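Local coordinates for protein SusD homolog (Bacteroides thetaiotaomicron VPI-5482, PDB 3IHV) that probably binds glycans at the outer membrane as a SusD-family protein, feeding a partner transporter as its relatives do, at residues 35-38 with 39-43; 127-130 with 131-134. All coordinates share one frame; numbering follows the deposited sequence.

Contact 1 (35-38 with 39-43); sequences AMYG and YYLSI
Leu41 drives its side chain back under the preceding turn, where CD1 sits over one face of the Tyr37 ring, 4.2 Å from the ring centroid and displaced toward the rim. The same methyl lies 3.8 Å from the selenium of Met36 (modelled as selenomethionine), whose chain bends at chi2 and chi3 and runs alongside the leucine. Leu41 CB adds to the grip, 3.7 Å from Tyr37 CE1, so aromatic ring, selenium and leucine branch close up into the tight part of the contact. Tyr37 can reach there because its CG stands beside the backbone N, anti to the carbonyl carbon (chi1 -58°), and its hydroxyl goes on to bond Glu130.

One backbone and one side-chain bond close the turn. Leu41 N donates to Met36 O over 2.9 Å, a fairly straight i to i+5 link that approaches from above the carbonyl plane. One residue further on, Ser42 OG donates a hydrogen bond to Tyr37 O at 2.8 Å, arriving well out of that carbonyl's plane; with OG held between backbone N and carbonyl carbon (chi1 50°), the hydroxyl faces back across the turn.

The Ala35 side is sparser rather than wider. Here a single ring meets a partly exposed alanine, with close atoms but few of them: Tyr40 CD2 comes within 3.4 Å of Ala35 CA and 3.8 Å of its CB. The Tyr40 hydroxyl is taken by Gln79 of helix 75-101.

The whole is a kinked junction between two short helices, 34-38 and 40-44, with Tyr39 as N-cap residue of the second and wider pi-type turns on both sides of the break.

Contact 2 (127-130 with 131-134); sequences FYFE and LVRR
Glu130 OE1 gathers three N-H donors from Arg133 and Arg134, a salt-bridge network built on i to i+3 and i to i+4 spacing within one turn of the long alpha-helix 107-135. Arg133 grips side-on: NE at 2.9 Å and NH2 at 3.1 Å both donate to this one oxygen, which lies in the guanidinium plane. Arg134 NE adds a third bond of 2.9 Å, also close to the plane of its own guanidinium. All three donors meet the carboxylate from above its plane, and two buried positive charges beside it would probably favour the ionised form of Glu130. The other oxygen, OE2, has a partner in Tyr37 and accepts a 2.6 Å hydrogen bond from a water that accepts in turn from Arg134 NH2. Four i to i+4 backbone bonds follow, Leu131 N to Phe127 O through Arg134 N to Glu130 O.

Outward from the charges, Arg133 lays its CD over one face of the Phe129 ring, 3.8 Å from the centroid in a CH-pi contact. Its CG occupies the hindered site between backbone N and carbonyl carbon (chi1 74°), and the chain then runs extended to NE, past the ring and alongside Glu130. A leucine in place of Arg133 would probably cost Glu130 OE1 two of its three arginine bonds, leave its charge less well balanced, and take the guanidinium off the Phe129 ring. Helices 159-176 and 195-210 pack against Phe129. On the flank away from the charges, Leu131 CD1 rests 4.1 Å from Tyr128 CD1.

In the fold
Both contacts are buried, contact 1 lying a little nearer the centre of the chain, and their centres are about 14 Å apart. They share no helix: contact 1 spans the break between two short helices, whereas contact 2 is about two regular turns of helix 107-135. The chemistry follows: apolar and aromatic groups dominate at 35-43, a charge network at 127-134. They nevertheless touch through side chains: besides the Tyr37-Glu130 pair, Leu41 CD2 packs against Arg134 NE, and Met36 CE against Phe127 CE1. Helix 75-101 serves both, touching Met36, Tyr40 and Leu41 in contact 1 and Tyr128 and Leu131 in contact 2.

Contact 1 (35-38 with 39-43)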
loop_
_atom_site.group_PDB
_atom_site.type_symbol
_atom_site.label_atom_id
_atom_site.label_comp_id
_atom_site.label_asym_id
_atom_site.label_seq_id
_atom_site.Cartn_x
_atom_site.Cartn_y
_atom_site.Cartn_z
ATOM N N ALA A 35 -7.297 3.588 -10.932
ATOM C CA ALA A 35 -7.655 4.466 -9.829
ATOM C C ALA A 35 -7.610 3.811 -8.452
ATOM O O ALA A 35 -7.790 4.470 -7.425
ATOM C CB ALA A 35 -9.073 5.071 -10.082
HETATM N N MSE A 36 -7.430 2.497 -8.431
HETATM C CA MSE A 36 -7.240 1.696 -7.231
HETATM C C MSE A 36 -5.752 1.288 -7.203
HETATM O O MSE A 36 -4.896 2.172 -7.284
HETATM C CB MSE A 36 -8.206 0.503 -7.232
HETATM C CG MSE A 36 -9.657 0.913 -7.234
HETATM SE SE MSE A 36 -10.276 1.548 -5.506
HETATM C CE MSE A 36 -10.213 -0.141 -4.506
ATOM N N TYR A 37 -5.415 -0.005 -7.148
ATOM C CA TYR A 37 -4.007 -0.379 -6.931
ATOM C C TYR A 37 -3.156 -0.466 -8.187
ATOM O O TYR A 37 -1.957 -0.713 -8.089
ATOM C CB TYR A 37 -3.929 -1.642 -6.030
ATOM C CG TYR A 37 -4.613 -1.385 -4.703
ATOM C CD1 TYR A 37 -3.960 -0.698 -3.717
ATOM C CD2 TYR A 37 -5.942 -1.759 -4.485
ATOM C CE1 TYR A 37 -4.594 -0.380 -2.518
ATOM C CE2 TYR A 37 -6.578 -1.463 -3.278
ATOM C CZ TYR A 37 -5.915 -0.769 -2.323
ATOM O OH TYR A 37 -6.569 -0.452 -1.150
ATOM N N GLY A 38 -3.752 -0.287 -9.371
ATOM C CA GLY A 38 -2.950 -0.283 -10.572
ATOM C C GLY A 38 -2.000 0.919 -10.606
ATOM O O GLY A 38 -0.927 0.838 -11.223
ATOM N N TYR A 39 -2.373 2.006 -9.910
ATOM C CA TYR A 39 -1.598 3.259 -9.946
ATOM C C TYR A 39 -1.883 4.236 -8.833
ATOM O O TYR A 39 -0.971 4.602 -8.089
ATOM C CB TYR A 39 -1.804 3.901 -11.329
ATOM C CG TYR A 39 -1.124 5.218 -11.604
ATOM C CD1 TYR A 39 0.124 5.511 -11.093
ATOM C CD2 TYR A 39 -1.666 6.087 -12.524
ATOM C CE1 TYR A 39 0.760 6.728 -11.391
ATOM C CE2 TYR A 39 -1.035 7.303 -12.833
ATOM C CZ TYR A 39 0.157 7.615 -12.231
ATOM O OH TYR A 39 0.763 8.793 -12.551
ATOM N N TYR A 40 -3.127 4.679 -8.643
ATOM C CA TYR A 40 -3.311 5.762 -7.678
ATOM C C TYR A 40 -3.106 5.381 -6.212
ATOM O O TYR A 40 -2.372 6.050 -5.478
ATOM C CB TYR A 40 -4.662 6.485 -7.842
ATOM C CG TYR A 40 -5.003 7.031 -9.224
ATOM C CD1 TYR A 40 -4.070 7.167 -10.225
ATOM C CD2 TYR A 40 -6.274 7.520 -9.467
ATOM C CE1 TYR A 40 -4.434 7.694 -11.475
ATOM C CE2 TYR A 40 -6.647 7.991 -10.677
ATOM C CZ TYR A 40 -5.728 8.090 -11.691
ATOM O OH TYR A 40 -6.099 8.577 -12.912
ATOM N N LEU A 41 -3.779 4.340 -5.757
ATOM C CA LEU A 41 -3.657 3.923 -4.364
ATOM C C LEU A 41 -2.360 3.177 -4.053
ATOM O O LEU A 41 -2.026 3.023 -2.873
ATOM C CB LEU A 41 -4.833 3.037 -3.944
ATOM C CG LEU A 41 -6.194 3.723 -3.840
ATOM C CD1 LEU A 41 -7.267 2.652 -3.454
ATOM C CD2 LEU A 41 -6.221 4.902 -2.847
ATOM N N SER A 42 -1.715 2.632 -5.091
ATOM C CA SER A 42 -0.443 1.944 -4.903
ATOM C C SER A 42 0.704 2.938 -4.935
ATOM O O SER A 42 1.544 2.989 -4.000
ATOM C CB SER A 42 -0.249 0.899 -5.968
ATOM O OG SER A 42 -0.474 1.458 -7.274
ATOM N N ILE A 43 0.709 3.783 -5.956
ATOM C CA ILE A 43 1.875 4.634 -6.191
ATOM C C ILE A 43 1.657 6.129 -6.039
ATOM O O ILE A 43 2.282 6.755 -5.200
ATOM C CB ILE A 43 2.424 4.371 -7.639
ATOM C CG1 ILE A 43 2.858 2.911 -7.815
ATOM C CG2 ILE A 43 3.570 5.358 -8.003
ATOM C CD1 ILE A 43 3.105 2.521 -9.291
#

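Contact 2 (127-130 with 131-134)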
loop_
_atom_site.group_PDB
_atom_site.type_symbol
_atom_site.label_atom_id
_atom_site.label_comp_id
_atom_site.label_asym_id
_atom_site.label_seq_id
_atom_site.Cartn_x
_atom_site.Cartn_y
_atom_site.Cartn_z
ATOM N N PHE A 127 -12.114 -1.150 1.506
ATOM C CA PHE A 127 -12.518 0.028 0.716
ATOM C C PHE A 127 -12.881 1.195 1.641
ATOM O O PHE A 127 -12.418 2.329 1.441
ATOM C CB PHE A 127 -13.699 -0.261 -0.201
ATOM C CG PHE A 127 -13.465 -1.375 -1.189
ATOM C CD1 PHE A 127 -12.202 -1.662 -1.699
ATOM C CD2 PHE A 127 -14.521 -2.153 -1.597
ATOM C CE1 PHE A 127 -12.026 -2.692 -2.626
ATOM C CE2 PHE A 127 -14.335 -3.158 -2.495
ATOM C CZ PHE A 127 -13.107 -3.434 -3.000
ATOM N N TYR A 128 -13.656 0.922 2.680
ATOM C CA TYR A 128 -13.985 1.971 3.659
ATOM C C TYR A 128 -12.778 2.462 4.416
ATOM O O TYR A 128 -12.734 3.637 4.796
ATOM C CB TYR A 128 -15.084 1.588 4.636
ATOM C CG TYR A 128 -16.466 1.785 4.078
ATOM C CD1 TYR A 128 -16.995 3.040 3.921
ATOM C CD2 TYR A 128 -17.237 0.697 3.700
ATOM C CE1 TYR A 128 -18.258 3.229 3.398
ATOM C CE2 TYR A 128 -18.497 0.878 3.183
ATOM C CZ TYR A 128 -18.998 2.129 3.046
ATOM O OH TYR A 128 -20.257 2.275 2.525
ATOM N N PHE A 129 -11.796 1.583 4.659
ATOM C CA PHE A 129 -10.587 2.011 5.344
ATOM C C PHE A 129 -9.863 3.040 4.502
ATOM O O PHE A 129 -9.415 4.050 5.023
ATOM C CB PHE A 129 -9.673 0.801 5.624
ATOM C CG PHE A 129 -8.387 1.148 6.364
ATOM C CD1 PHE A 129 -8.399 1.996 7.456
ATOM C CD2 PHE A 129 -7.204 0.570 6.021
ATOM C CE1 PHE A 129 -7.258 2.309 8.145
ATOM C CE2 PHE A 129 -6.034 0.880 6.739
ATOM C CZ PHE A 129 -6.089 1.731 7.813
ATOM N N GLU A 130 -9.677 2.745 3.210
ATOM C CA GLU A 130 -9.049 3.705 2.309
ATOM C C GLU A 130 -9.820 5.019 2.298
ATOM O O GLU A 130 -9.210 6.092 2.357
ATOM C CB GLU A 130 -8.899 3.188 0.870
ATOM C CG GLU A 130 -7.930 2.030 0.710
ATOM C CD GLU A 130 -6.445 2.432 0.716
ATOM O OE1 GLU A 130 -6.090 3.455 1.336
ATOM O OE2 GLU A 130 -5.618 1.697 0.113
ATOM N N LEU A 131 -11.139 4.939 2.206
ATOM C CA LEU A 131 -11.957 6.160 2.180
ATOM C C LEU A 131 -11.770 6.960 3.450
ATOM O O LEU A 131 -11.500 8.167 3.414
ATOM C CB LEU A 131 -13.458 5.869 2.014
ATOM C CG LEU A 131 -13.978 5.535 0.623
ATOM C CD1 LEU A 131 -15.434 5.035 0.678
ATOM C CD2 LEU A 131 -13.838 6.794 -0.287
ATOM N N VAL A 132 -11.914 6.311 4.583
ATOM C CA VAL A 132 -11.849 7.065 5.807
ATOM C C VAL A 132 -10.449 7.644 6.102
ATOM O O VAL A 132 -10.340 8.784 6.572
ATOM C CB VAL A 132 -12.386 6.266 7.032
ATOM C CG1 VAL A 132 -11.355 5.196 7.543
ATOM C CG2 VAL A 132 -12.776 7.215 8.152
ATOM N N ARG A 133 -9.384 6.892 5.819
ATOM C CA ARG A 133 -8.073 7.400 6.154
ATOM C C ARG A 133 -7.636 8.478 5.159
ATOM O O ARG A 133 -6.899 9.399 5.540
ATOM C CB ARG A 133 -7.005 6.287 6.282
ATOM C CG ARG A 133 -6.540 5.666 4.972
ATOM C CD ARG A 133 -5.704 4.451 5.287
ATOM N NE ARG A 133 -5.163 3.827 4.102
ATOM C CZ ARG A 133 -4.039 3.136 4.071
ATOM N NH1 ARG A 133 -3.276 3.042 5.134
ATOM N NH2 ARG A 133 -3.647 2.587 2.948
ATOM N N ARG A 134 -8.042 8.380 3.895
ATOM C CA ARG A 134 -7.609 9.333 2.886
ATOM C C ARG A 134 -8.477 10.579 2.761
ATOM O O ARG A 134 -7.968 11.659 2.429
ATOM C CB ARG A 134 -7.451 8.641 1.512
ATOM C CG ARG A 134 -6.398 7.549 1.546
ATOM C CD ARG A 134 -6.208 6.851 0.207
ATOM N NE ARG A 134 -5.102 5.928 0.285
ATOM C CZ ARG A 134 -3.813 6.241 0.120
ATOM N NH1 ARG A 134 -3.398 7.479 -0.159
ATOM N NH2 ARG A 134 -2.911 5.275 0.262
HETATM O O HOH W 1 -3.259 2.526 -0.389
#